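Local coordinates for mycosin-1 (Mycobacterium smegmatis, PDB 4KB5), which is a subtilisin-like serine protease that cleaves EspB and may regulate ESX-1 type VII secretion and virulence in mycobacteria, at residues 338-343 / 369-374. Sequence-based numbering, arbitrary orientation.
Sequences INRITA and WEIPDG
The backbone oxygen of Trp369 is gripped by both terminal nitrogens of the Arg340 guanidinium, at 2.9 Å from NH2 and 3.1 Å from NH1. The oxygen lies at the edge of the guanidinium and in its plane, so the group approaches end-on and both nitrogens share one acceptor; the bond from NH2 is the straighter, with an N-H...O angle of 152°. The arginine chain leaves the helix with CG anti to the backbone N (chi1 172°) and is bent at chi3 (-79°). NH2 has a second acceptor, the backbone oxygen of Ala366, and NE donates a hydrogen bond to a water 3.0 Å away that in turn donates to OD2 of Asp373. With NH1 and OD2 4.9 Å apart, the carboxylate makes no direct salt bridge, but the opposite charges probably attract one another, and the water bridges NE to OD2. Ile371 crosses the arginine obliquely, its CG1 lying over one face of the guanidinium at 3.8 Å from NH1. Beyond it, CD1 rests against the helix surface, 3.8 Å from CA of Arg340 and 4.0 Å from CB of Ala343. A second water donates to OD1 of Asn339 at 2.9 Å. The contact thus joins the loop after helix 363-368 to the side of helix 334-343, at the surface and away from the catalytic triad of this subtilase. On the inner side of the helix, Ile341 packs on Leu321 and Ala322 of helix 311-328 and on Leu256 of strand 256-261, while Arg340 also meets Phe329 in a cation-pi contact and touches Val325 of helix 311-328.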
ATOM      1  N   ILE A 338      -7.344   9.801  -7.428  1.00 28.26           N
ATOM      2  CA  ILE A 338      -7.846   9.404  -6.105  1.00 29.66           C
ATOM      3  C   ILE A 338      -9.330   9.781  -5.926  1.00 31.49           C
ATOM      4  O   ILE A 338     -10.111   8.986  -5.390  1.00 29.72           O
ATOM      5  CB  ILE A 338      -7.004  10.022  -4.968  1.00 30.26           C
ATOM      6  CG1 ILE A 338      -5.615   9.361  -4.897  1.00 29.72           C
ATOM      7  CG2 ILE A 338      -7.698   9.879  -3.615  1.00 31.25           C
ATOM      8  CD1 ILE A 338      -4.622  10.154  -4.065  1.00 31.84           C
ATOM      9  N   ASN A 339      -9.711  10.978  -6.380  1.00 31.25           N
ATOM     10  CA  ASN A 339     -11.102  11.435  -6.244  1.00 32.29           C
ATOM     11  C   ASN A 339     -12.065  10.513  -6.990  1.00 31.95           C
ATOM     12  O   ASN A 339     -13.105  10.129  -6.465  1.00 34.15           O
ATOM     13  CB  ASN A 339     -11.278  12.875  -6.755  1.00 31.63           C
ATOM     14  CG  ASN A 339     -12.740  13.325  -6.717  1.00 32.81           C
ATOM     15  OD1 ASN A 339     -13.380  13.503  -7.756  1.00 34.36           O
ATOM     16  ND2 ASN A 339     -13.272  13.462  -5.526  1.00 30.15           N
ATOM     17  N   ARG A 340     -11.700  10.180  -8.220  1.00 32.08           N
ATOM     18  CA  ARG A 340     -12.450   9.263  -9.056  1.00 33.12           C
ATOM     19  C   ARG A 340     -12.625   7.861  -8.419  1.00 33.74           C
ATOM     20  O   ARG A 340     -13.715   7.274  -8.461  1.00 34.19           O
ATOM     21  CB  ARG A 340     -11.778   9.197 -10.420  1.00 32.76           C
ATOM     22  CG  ARG A 340     -12.323   8.144 -11.356  1.00 35.72           C
ATOM     23  CD  ARG A 340     -11.860   8.395 -12.779  1.00 36.87           C
ATOM     24  NE  ARG A 340     -12.642   9.446 -13.398  1.00 40.58           N
ATOM     25  CZ  ARG A 340     -13.846   9.287 -13.951  1.00 39.83           C
ATOM     26  NH1 ARG A 340     -14.456  10.338 -14.468  1.00 38.45           N
ATOM     27  NH2 ARG A 340     -14.446   8.098 -13.992  1.00 38.84           N
ATOM     28  N   ILE A 341     -11.566   7.349  -7.806  1.00 30.38           N
ATOM     29  CA  ILE A 341     -11.614   6.062  -7.121  1.00 29.20           C
ATOM     30  C   ILE A 341     -12.501   6.098  -5.865  1.00 30.07           C
ATOM     31  O   ILE A 341     -13.305   5.187  -5.642  1.00 30.48           O
ATOM     32  CB  ILE A 341     -10.183   5.554  -6.801  1.00 29.66           C
ATOM     33  CG1 ILE A 341      -9.456   5.200  -8.105  1.00 28.61           C
ATOM     34  CG2 ILE A 341     -10.210   4.368  -5.836  1.00 28.08           C
ATOM     35  CD1 ILE A 341      -8.003   4.779  -7.934  1.00 30.63           C
ATOM     36  N   THR A 342     -12.372   7.144  -5.052  1.00 28.36           N
ATOM     37  CA  THR A 342     -13.155   7.232  -3.825  1.00 28.83           C
ATOM     38  C   THR A 342     -14.630   7.614  -4.074  1.00 30.37           C
ATOM     39  O   THR A 342     -15.503   7.168  -3.348  1.00 31.70           O
ATOM     40  CB  THR A 342     -12.523   8.205  -2.815  1.00 29.68           C
ATOM     41  OG1 THR A 342     -12.440   9.508  -3.408  1.00 29.09           O
ATOM     42  CG2 THR A 342     -11.100   7.715  -2.425  1.00 30.66           C
ATOM     43  N   ALA A 343     -14.886   8.420  -5.102  1.00 29.30           N
ATOM     44  CA  ALA A 343     -16.229   8.893  -5.433  1.00 32.29           C
ATOM     45  C   ALA A 343     -17.106   7.790  -5.985  1.00 33.35           C
ATOM     46  O   ALA A 343     -18.324   7.824  -5.796  1.00 34.07           O
ATOM     47  CB  ALA A 343     -16.168  10.039  -6.437  1.00 31.02           C
ATOM     48  N   TRP A 369     -17.930   6.061 -15.023  1.00 39.27           N
ATOM     49  CA  TRP A 369     -18.786   7.173 -14.549  1.00 40.51           C
ATOM     50  C   TRP A 369     -18.267   8.513 -14.984  1.00 43.17           C
ATOM     51  O   TRP A 369     -17.042   8.737 -15.048  1.00 40.42           O
ATOM     52  CB  TRP A 369     -18.941   7.186 -13.031  1.00 41.13           C
ATOM     53  CG  TRP A 369     -19.860   6.138 -12.442  1.00 45.59           C
ATOM     54  CD1 TRP A 369     -20.259   4.931 -13.013  1.00 44.50           C
ATOM     55  CD2 TRP A 369     -20.490   6.148 -11.107  1.00 47.22           C
ATOM     56  NE1 TRP A 369     -21.083   4.238 -12.168  1.00 45.82           N
ATOM     57  CE2 TRP A 369     -21.258   4.904 -11.006  1.00 48.19           C
ATOM     58  CE3 TRP A 369     -20.507   7.040 -10.035  1.00 50.59           C
ATOM     59  CZ2 TRP A 369     -21.999   4.582  -9.874  1.00 51.52           C
ATOM     60  CZ3 TRP A 369     -21.259   6.702  -8.894  1.00 52.58           C
ATOM     61  CH2 TRP A 369     -21.985   5.502  -8.819  1.00 53.60           C
ATOM     62  N   GLU A 370     -19.197   9.419 -15.285  1.00 41.91           N
ATOM     63  CA  GLU A 370     -18.853  10.803 -15.573  1.00 43.58           C
ATOM     64  C   GLU A 370     -19.122  11.620 -14.319  1.00 45.00           C
ATOM     65  O   GLU A 370     -20.257  11.679 -13.820  1.00 42.85           O
ATOM     66  CB  GLU A 370     -19.657  11.334 -16.756  1.00 47.82           C
ATOM     67  CG  GLU A 370     -18.904  12.334 -17.619  0.88 50.76           C
ATOM     68  CD  GLU A 370     -19.829  13.277 -18.365  0.08 52.55           C
ATOM     69  OE1 GLU A 370     -19.466  14.459 -18.512  0.79 56.60           O
ATOM     70  OE2 GLU A 370     -20.919  12.847 -18.796  0.99 53.86           O
ATOM     71  N   ILE A 371     -18.060  12.217 -13.784  1.00 44.84           N
ATOM     72  CA  ILE A 371     -18.149  12.998 -12.552  1.00 44.13           C
ATOM     73  C   ILE A 371     -17.309  14.275 -12.681  1.00 45.36           C
ATOM     74  O   ILE A 371     -16.435  14.349 -13.544  1.00 43.00           O
ATOM     75  CB  ILE A 371     -17.674  12.190 -11.312  1.00 44.55           C
ATOM     76  CG1 ILE A 371     -16.190  11.806 -11.453  1.00 42.57           C
ATOM     77  CG2 ILE A 371     -18.592  10.992 -11.039  1.00 44.14           C
ATOM     78  CD1 ILE A 371     -15.605  11.054 -10.273  1.00 44.15           C
ATOM     79  N   PRO A 372     -17.576  15.282 -11.822  1.00 46.81           N
ATOM     80  CA  PRO A 372     -16.680  16.449 -11.767  1.00 47.43           C
ATOM     81  C   PRO A 372     -15.249  16.042 -11.351  1.00 45.40           C
ATOM     82  O   PRO A 372     -15.078  15.319 -10.369  1.00 46.39           O
ATOM     83  CB  PRO A 372     -17.332  17.363 -10.704  1.00 48.24           C
ATOM     84  CG  PRO A 372     -18.388  16.546 -10.021  1.00 49.42           C
ATOM     85  CD  PRO A 372     -18.774  15.445 -10.967  1.00 49.20           C
ATOM     86  N   ASP A 373     -14.247  16.476 -12.112  1.00 43.40           N
ATOM     87  CA  ASP A 373     -12.836  16.155 -11.816  1.00 45.63           C
ATOM     88  C   ASP A 373     -12.371  16.625 -10.434  1.00 44.37           C
ATOM     89  O   ASP A 373     -11.641  15.917  -9.741  1.00 41.22           O
ATOM     90  CB  ASP A 373     -11.915  16.739 -12.885  1.00 45.78           C
ATOM     91  CG  ASP A 373     -12.041  16.027 -14.215  1.00 49.37           C
ATOM     92  OD1 ASP A 373     -11.513  16.547 -15.218  1.00 49.65           O
ATOM     93  OD2 ASP A 373     -12.660  14.937 -14.261  1.00 50.57           O
ATOM     94  N   GLY A 374     -12.800  17.823 -10.039  1.00 41.58           N
ATOM     95  CA  GLY A 374     -12.388  18.397  -8.767  1.00 38.33           C
ATOM     96  C   GLY A 374     -11.020  19.047  -8.871  1.00 34.45           C
ATOM     97  O   GLY A 374     -10.460  19.136  -9.954  1.00 34.75           O
TER
HETATM   98  O   HOH W   1     -16.094  14.435  -8.267  1.00 39.49           O
HETATM   99  O   HOH W   2     -12.717  12.359 -12.693  1.00 40.84           O